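Local coordinates for protein SusD homolog (Bacteroides thetaiotaomicron VPI-5482, PDB 3IV0) that probably binds glycans at the bacterial outer membrane, as a SusD-family lipoprotein that would partner a transporter for nutrient uptake, at residues P181-S189 with R199-A207; K283-N294 with G353-N361. All coordinates share one frame; numbering follows the deposited sequence. Where two conformers were deposited one is given.

Contact 1. Residues P181-S189 with R199-A207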
# COMPACT_ATOMS: atom_id res chain seq x y z
N PRO A 181 -6.10 -14.57 -21.30
CA PRO A 181 -6.89 -15.53 -20.54
C PRO A 181 -6.09 -16.70 -19.99
O PRO A 181 -6.46 -17.26 -18.97
CB PRO A 181 -7.91 -16.03 -21.57
CG PRO A 181 -7.33 -15.73 -22.88
CD PRO A 181 -6.54 -14.48 -22.71
N GLY A 182 -4.98 -17.04 -20.63
CA GLY A 182 -4.11 -18.13 -20.18
C GLY A 182 -3.05 -17.76 -19.15
O GLY A 182 -2.26 -18.62 -18.76
N ALA A 183 -3.00 -16.50 -18.74
CA ALA A 183 -1.97 -16.01 -17.82
C ALA A 183 -0.59 -16.39 -18.30
O ALA A 183 0.22 -16.94 -17.57
CB ALA A 183 -2.23 -16.51 -16.35
N GLU A 184 -0.36 -16.10 -19.57
CA GLU A 184 0.95 -16.32 -20.19
C GLU A 184 1.83 -15.08 -20.23
O GLU A 184 3.02 -15.13 -19.96
CB GLU A 184 0.77 -16.85 -21.61
CG GLU A 184 0.11 -18.21 -21.63
CD GLU A 184 -0.02 -18.79 -23.03
OE1 GLU A 184 0.36 -18.10 -24.00
OE2 GLU A 184 -0.49 -19.94 -23.14
N VAL A 185 1.23 -13.96 -20.62
CA VAL A 185 1.94 -12.70 -20.66
C VAL A 185 2.28 -12.22 -19.24
O VAL A 185 3.43 -11.86 -18.96
CB VAL A 185 1.14 -11.65 -21.43
CG1 VAL A 185 1.82 -10.30 -21.35
CG2 VAL A 185 1.01 -12.08 -22.90
N LEU A 186 1.30 -12.22 -18.34
CA LEU A 186 1.57 -12.07 -16.89
C LEU A 186 1.10 -13.34 -16.21
O LEU A 186 -0.08 -13.61 -16.14
CB LEU A 186 0.81 -10.86 -16.32
CG LEU A 186 1.28 -9.50 -16.83
CD1 LEU A 186 0.34 -8.42 -16.25
CD2 LEU A 186 2.74 -9.21 -16.49
N PRO A 187 2.04 -14.12 -15.69
CA PRO A 187 1.59 -15.35 -15.08
C PRO A 187 0.97 -15.07 -13.73
O PRO A 187 1.06 -13.94 -13.22
CB PRO A 187 2.88 -16.13 -14.90
CG PRO A 187 3.90 -15.06 -14.63
CD PRO A 187 3.49 -13.94 -15.55
N TRP A 188 0.35 -16.08 -13.15
CA TRP A 188 -0.13 -15.96 -11.78
C TRP A 188 1.02 -15.75 -10.81
O TRP A 188 0.92 -15.01 -9.86
CB TRP A 188 -0.93 -17.18 -11.34
CG TRP A 188 -2.23 -17.36 -12.05
CD1 TRP A 188 -2.49 -18.24 -13.06
CD2 TRP A 188 -3.45 -16.64 -11.82
NE1 TRP A 188 -3.79 -18.12 -13.47
CE2 TRP A 188 -4.41 -17.16 -12.71
CE3 TRP A 188 -3.84 -15.65 -10.92
CZ2 TRP A 188 -5.73 -16.71 -12.73
CZ3 TRP A 188 -5.15 -15.21 -10.95
CH2 TRP A 188 -6.06 -15.74 -11.85
N SER A 189 2.14 -16.42 -11.07
CA SER A 189 3.29 -16.24 -10.23
C SER A 189 4.54 -16.79 -10.89
O SER A 189 4.49 -17.70 -11.71
CB SER A 189 3.07 -16.94 -8.90
OG SER A 189 2.99 -18.34 -9.09
N ARG A 199 7.97 -8.59 -9.41
CA ARG A 199 7.60 -8.24 -10.77
C ARG A 199 6.10 -8.47 -10.89
O ARG A 199 5.56 -9.44 -10.34
CB ARG A 199 8.37 -9.14 -11.77
CG ARG A 199 9.88 -8.91 -11.75
CD ARG A 199 10.31 -7.62 -12.44
NE ARG A 199 10.13 -7.65 -13.88
CZ ARG A 199 11.01 -8.15 -14.75
NH1 ARG A 199 12.17 -8.64 -14.36
NH2 ARG A 199 10.68 -8.15 -16.03
N ALA A 200 5.41 -7.56 -11.55
CA ALA A 200 3.97 -7.66 -11.64
C ALA A 200 3.50 -9.01 -12.18
O ALA A 200 4.00 -9.47 -13.22
CB ALA A 200 3.41 -6.52 -12.54
N SER A 201 2.52 -9.62 -11.51
CA SER A 201 1.85 -10.83 -11.94
C SER A 201 0.38 -10.51 -12.20
O SER A 201 -0.09 -9.39 -11.97
CB SER A 201 1.93 -11.89 -10.85
OG SER A 201 1.08 -11.54 -9.75
N ARG A 202 -0.37 -11.52 -12.63
CA ARG A 202 -1.81 -11.37 -12.80
C ARG A 202 -2.45 -10.95 -11.49
O ARG A 202 -3.37 -10.13 -11.45
CB ARG A 202 -2.42 -12.68 -13.34
CG ARG A 202 -3.88 -12.56 -13.80
CD ARG A 202 -4.37 -13.91 -14.39
NE ARG A 202 -5.74 -13.85 -14.94
CZ ARG A 202 -6.03 -13.39 -16.14
NH1 ARG A 202 -5.11 -12.86 -16.91
NH2 ARG A 202 -7.29 -13.40 -16.56
N GLY A 203 -2.01 -11.55 -10.39
CA GLY A 203 -2.49 -11.18 -9.05
C GLY A 203 -2.21 -9.75 -8.65
O GLY A 203 -3.05 -9.08 -8.04
N SER A 204 -1.07 -9.21 -9.06
CA SER A 204 -0.76 -7.81 -8.82
C SER A 204 -1.83 -6.91 -9.48
O SER A 204 -2.35 -5.94 -8.87
CB SER A 204 0.59 -7.45 -9.43
OG SER A 204 1.62 -8.33 -9.05
N VAL A 205 -2.12 -7.22 -10.74
CA VAL A 205 -3.10 -6.48 -11.51
C VAL A 205 -4.48 -6.56 -10.86
O VAL A 205 -5.14 -5.53 -10.71
CB VAL A 205 -3.18 -6.97 -12.97
CG1 VAL A 205 -4.32 -6.28 -13.73
CG2 VAL A 205 -1.82 -6.74 -13.71
N ILE A 206 -4.90 -7.75 -10.45
CA ILE A 206 -6.20 -7.90 -9.83
C ILE A 206 -6.29 -7.07 -8.55
O ILE A 206 -7.28 -6.36 -8.34
CB ILE A 206 -6.50 -9.38 -9.56
CG1 ILE A 206 -6.70 -10.14 -10.88
CG2 ILE A 206 -7.76 -9.52 -8.68
CD1 ILE A 206 -6.62 -11.66 -10.73
N ALA A 207 -5.30 -7.15 -7.68
CA ALA A 207 -5.34 -6.43 -6.42
C ALA A 207 -5.44 -4.93 -6.65
O ALA A 207 -6.23 -4.22 -6.01
CB ALA A 207 -4.15 -6.75 -5.56
O HOH W 1 -2.40 -12.36 -16.86
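Arg202, in the first turn of helix 202-219, crosses the face of the indole of Trp188 at a slant and contributes the largest share of the contact between 181-189 and the start of that helix. Its CB is near two carbonyl oxygens, 3.7 Å from Pro187 O and 3.8 Å from Leu186 O. CG skirts the rim of the ring near Trp188 CZ3. CD then comes over one face of the indole, 3.5 Å from the centroid of the six-membered ring and 9° off its normal, a CH-pi contact; Ala183 CB touches the same CD from one side, 3.9 Å away. NE stays above the ring, 3.6 Å from Trp188 CZ2 and CH2, and the guanidinium is turned 72° to the indole, so ring and cation do not stack. At the tip, NH1 donates to a water 2.8 Å away, which in turn donates to Leu186 O, while NH2 forms a salt bridge with Glu237 of helix 224-238. With CG anti to the backbone N (chi1 -169°) and the chain extended as far as NE, the guanidinium reaches this far along the loop.

The backbone of the same residue is tied down by a nearly straight bond, Arg202 N to Pro187 O at 2.9 Å. Just before it, Ser201 N-caps the helix and forms a capping box with Ser204: Ser204 N donates to Ser201 OG and Ser201 N to Ser204 OG. Apolar contacts complete the seam, Leu186 CD1 on Val205 CG2 at 3.7 Å and Trp188 CZ3 on Ile206 CD1. The box thus serves the N-H groups of Ser201 and Ser204, and the loop carbonyl that of Arg202; Glu237 probably offsets the charge of the buried guanidinium, while the water links NH1 to Leu186 O.

Contact 2. Residues K283-N294 with G353-N361. With EDO (1,2-ethanediol), chain F.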
# COMPACT_ATOMS: atom_id res chain seq x y z
N LYS A 283 10.52 2.09 6.89
CA LYS A 283 10.10 0.74 7.26
C LYS A 283 9.34 0.81 8.57
O LYS A 283 9.92 1.08 9.63
CB LYS A 283 11.31 -0.17 7.37
CG LYS A 283 11.98 -0.38 6.02
CD LYS A 283 13.14 -1.35 6.07
CE LYS A 283 14.42 -0.66 6.46
NZ LYS A 283 15.62 -1.54 6.21
N PHE A 284 8.05 0.50 8.51
CA PHE A 284 7.23 0.51 9.71
C PHE A 284 7.89 -0.25 10.84
O PHE A 284 7.98 0.25 12.00
CB PHE A 284 5.87 -0.13 9.37
CG PHE A 284 4.93 -0.29 10.54
CD1 PHE A 284 4.11 0.75 10.91
CD2 PHE A 284 4.84 -1.48 11.24
CE1 PHE A 284 3.21 0.63 11.95
CE2 PHE A 284 3.93 -1.60 12.29
CZ PHE A 284 3.14 -0.52 12.64
N SER A 285 8.38 -1.43 10.54
CA SER A 285 9.01 -2.27 11.56
C SER A 285 10.11 -1.50 12.33
O SER A 285 10.23 -1.63 13.57
CB SER A 285 9.56 -3.54 10.93
OG SER A 285 9.97 -4.46 11.93
N ASP A 286 10.94 -0.73 11.62
CA ASP A 286 12.05 -0.02 12.25
C ASP A 286 11.59 1.16 13.07
O ASP A 286 12.39 1.73 13.82
CB ASP A 286 13.12 0.36 11.23
CG ASP A 286 13.98 -0.83 10.81
OD1 ASP A 286 14.10 -1.81 11.57
OD2 ASP A 286 14.60 -0.76 9.72
N ASN A 287 10.32 1.54 12.93
CA ASN A 287 9.78 2.61 13.72
C ASN A 287 9.07 2.12 14.98
O ASN A 287 8.81 2.94 15.88
CB ASN A 287 8.82 3.46 12.86
CG ASN A 287 9.54 4.24 11.77
OD1 ASN A 287 10.68 4.69 11.93
ND2 ASN A 287 8.87 4.42 10.64
N VAL A 288 8.75 0.83 15.04
CA VAL A 288 7.99 0.27 16.16
C VAL A 288 8.76 -0.83 16.88
O VAL A 288 8.17 -1.56 17.67
CB VAL A 288 6.61 -0.27 15.72
CG1 VAL A 288 5.77 0.90 15.20
CG2 VAL A 288 6.76 -1.34 14.69
N SER A 289 10.05 -0.91 16.67
CA SER A 289 10.91 -1.92 17.31
C SER A 289 12.02 -1.26 18.09
O SER A 289 12.46 -0.17 17.75
CB SER A 289 11.55 -2.82 16.25
OG SER A 289 10.56 -3.51 15.49
N TYR A 290 12.49 -1.94 19.14
CA TYR A 290 13.66 -1.45 19.88
C TYR A 290 14.63 -2.54 20.30
O TYR A 290 15.83 -2.32 20.25
CB TYR A 290 13.23 -0.62 21.12
CG TYR A 290 12.62 -1.42 22.26
CD1 TYR A 290 11.26 -1.69 22.30
CD2 TYR A 290 13.42 -1.89 23.30
CE1 TYR A 290 10.72 -2.43 23.33
CE2 TYR A 290 12.87 -2.64 24.32
CZ TYR A 290 11.53 -2.90 24.34
OH TYR A 290 10.97 -3.64 25.35
N SER A 291 14.12 -3.69 20.71
CA SER A 291 14.98 -4.66 21.40
C SER A 291 16.01 -5.27 20.44
O SER A 291 17.14 -5.57 20.82
CB SER A 291 14.14 -5.74 22.09
OG SER A 291 13.40 -6.52 21.17
N CYS A 292 15.64 -5.42 19.18
CA CYS A 292 16.56 -5.97 18.18
C CYS A 292 17.40 -4.90 17.47
O CYS A 292 18.26 -5.23 16.66
CB CYS A 292 15.77 -6.78 17.15
SG CYS A 292 14.48 -5.80 16.30
N LEU A 293 17.16 -3.63 17.79
CA LEU A 293 17.87 -2.50 17.17
C LEU A 293 18.82 -1.82 18.14
O LEU A 293 19.40 -0.78 17.83
CB LEU A 293 16.85 -1.46 16.64
CG LEU A 293 15.86 -1.87 15.55
CD1 LEU A 293 14.93 -0.72 15.20
CD2 LEU A 293 16.62 -2.38 14.31
N ASN A 294 19.10 -2.41 19.29
CA ASN A 294 20.00 -1.76 20.25
C ASN A 294 19.52 -0.34 20.64
O ASN A 294 20.35 0.57 20.70
CB ASN A 294 21.43 -1.63 19.69
CG ASN A 294 22.01 -2.94 19.19
OD1 ASN A 294 22.52 -3.01 18.07
ND2 ASN A 294 21.95 -3.97 20.01
N GLY A 353 27.70 -2.20 10.40
CA GLY A 353 27.06 -2.65 11.62
C GLY A 353 25.63 -2.17 11.79
O GLY A 353 25.03 -2.43 12.82
N THR A 354 25.07 -1.48 10.80
CA THR A 354 23.71 -0.97 10.93
C THR A 354 22.70 -2.10 10.91
O THR A 354 22.69 -2.94 10.01
CB THR A 354 23.35 -0.03 9.78
OG1 THR A 354 24.35 0.99 9.66
CG2 THR A 354 21.99 0.60 10.02
N ILE A 355 21.84 -2.10 11.91
CA ILE A 355 20.84 -3.14 12.05
C ILE A 355 19.48 -2.67 11.51
O ILE A 355 19.07 -1.56 11.79
CB ILE A 355 20.66 -3.55 13.53
CG1 ILE A 355 22.00 -3.95 14.15
CG2 ILE A 355 19.68 -4.71 13.65
CD1 ILE A 355 21.88 -4.17 15.64
N THR A 356 18.81 -3.54 10.75
CA THR A 356 17.39 -3.33 10.48
C THR A 356 16.61 -4.49 11.04
O THR A 356 17.04 -5.65 11.02
CB THR A 356 17.09 -3.18 8.96
OG1 THR A 356 15.68 -3.00 8.75
CG2 THR A 356 17.53 -4.38 8.19
N SER A 357 15.41 -4.17 11.49
CA SER A 357 14.51 -5.21 11.96
C SER A 357 13.73 -5.88 10.85
O SER A 357 13.05 -6.87 11.09
CB SER A 357 13.52 -4.67 13.00
OG SER A 357 12.56 -3.79 12.39
N ASN A 358 13.81 -5.32 9.63
CA ASN A 358 13.07 -5.87 8.52
C ASN A 358 13.84 -5.74 7.20
O ASN A 358 13.73 -4.72 6.51
CB ASN A 358 11.67 -5.26 8.43
CG ASN A 358 10.82 -5.94 7.36
OD1 ASN A 358 11.29 -6.90 6.74
ND2 ASN A 358 9.58 -5.51 7.20
N SER A 359 14.60 -6.77 6.87
CA SER A 359 15.32 -6.88 5.61
C SER A 359 14.44 -7.34 4.46
O SER A 359 14.90 -7.48 3.31
CB SER A 359 16.46 -7.89 5.78
OG SER A 359 15.91 -9.18 5.98
N GLY A 360 13.16 -7.53 4.72
CA GLY A 360 12.24 -8.06 3.74
C GLY A 360 11.72 -7.03 2.77
O GLY A 360 11.91 -5.83 2.93
N ASN A 361 11.05 -7.53 1.74
CA ASN A 361 10.31 -6.66 0.80
C ASN A 361 9.19 -5.95 1.52
O ASN A 361 8.69 -6.43 2.51
CB ASN A 361 9.71 -7.51 -0.35
CG ASN A 361 10.74 -8.24 -1.17
OD1 ASN A 361 11.93 -7.92 -1.15
ND2 ASN A 361 10.28 -9.23 -1.91
C1 EDO F . 14.48 3.44 12.75
O1 EDO F . 14.91 3.16 14.05
C2 EDO F . 13.71 4.72 12.49
O2 EDO F . 13.02 5.18 13.65
O HOH W 2 8.17 -2.95 8.02
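Ser357 turns its OG between its own backbone N and carbonyl carbon (chi1 71°), while Asp286 swings CG beside its backbone N (chi1 -75°), and the two torsions bring hydroxyl and carboxylate together. Asp286 OD1 takes two donors from this one residue: Ser357 N at 2.7 Å, on the syn lone pair, and Ser357 OG at 2.6 Å, from above the carboxylate plane. The other oxygen, OD2, uses its syn lone pair for Thr356 OG1, 2.7 Å away. Lys283, its chain bent at chi3, brings NZ to the same hydroxyl at 2.9 Å; its bridge to Asp286 OD2 is long. Thr356 OG1 also accepts from Asn358 N, an ST turn at the end of strand 354-356, the second arm of an antiparallel hairpin with strand 348-350. The short helix around 284-287 thus packs on the exit of this hairpin, with Asp286 accepting from the hydroxyls of Thr356 and Ser357 and from Ser357 N. Ser285 OG lies 2.7 Å from Ser357 OG, and a water joins Ser285 N to Asn358 ND2. Farther along, Leu293 CD2 rests 3.9 Å from Ile355 CG2, and Cys292 SG lies 3.6 Å from Ser357 CB. A 1,2-ethanediol, probably picked up during crystallisation, makes weak hydrogen bonds to Asp286 O and Asn287 OD1.

Contacts 1 and 2 follow one another along the chain: contact 1 closes at residue 207 before contact 2 opens at 283. Their centres lie 31 Å apart and their nearest atoms about 8 Å, without touching. Contact 1 belongs to the helical part of the fold, where helix 202-219 runs beside helices 117-142 and 224-238; contact 2 joins the short helix 284-287 to the hairpin of strands 348-350 and 354-356. They share no helix or strand, yet strand 264-268 lies between them in sequence and meets both, Leu265 binding Ser204 and Glu267 binding Asn361. The two are thus separate contacts within one largely helical SusD-like chain, linked through that strand.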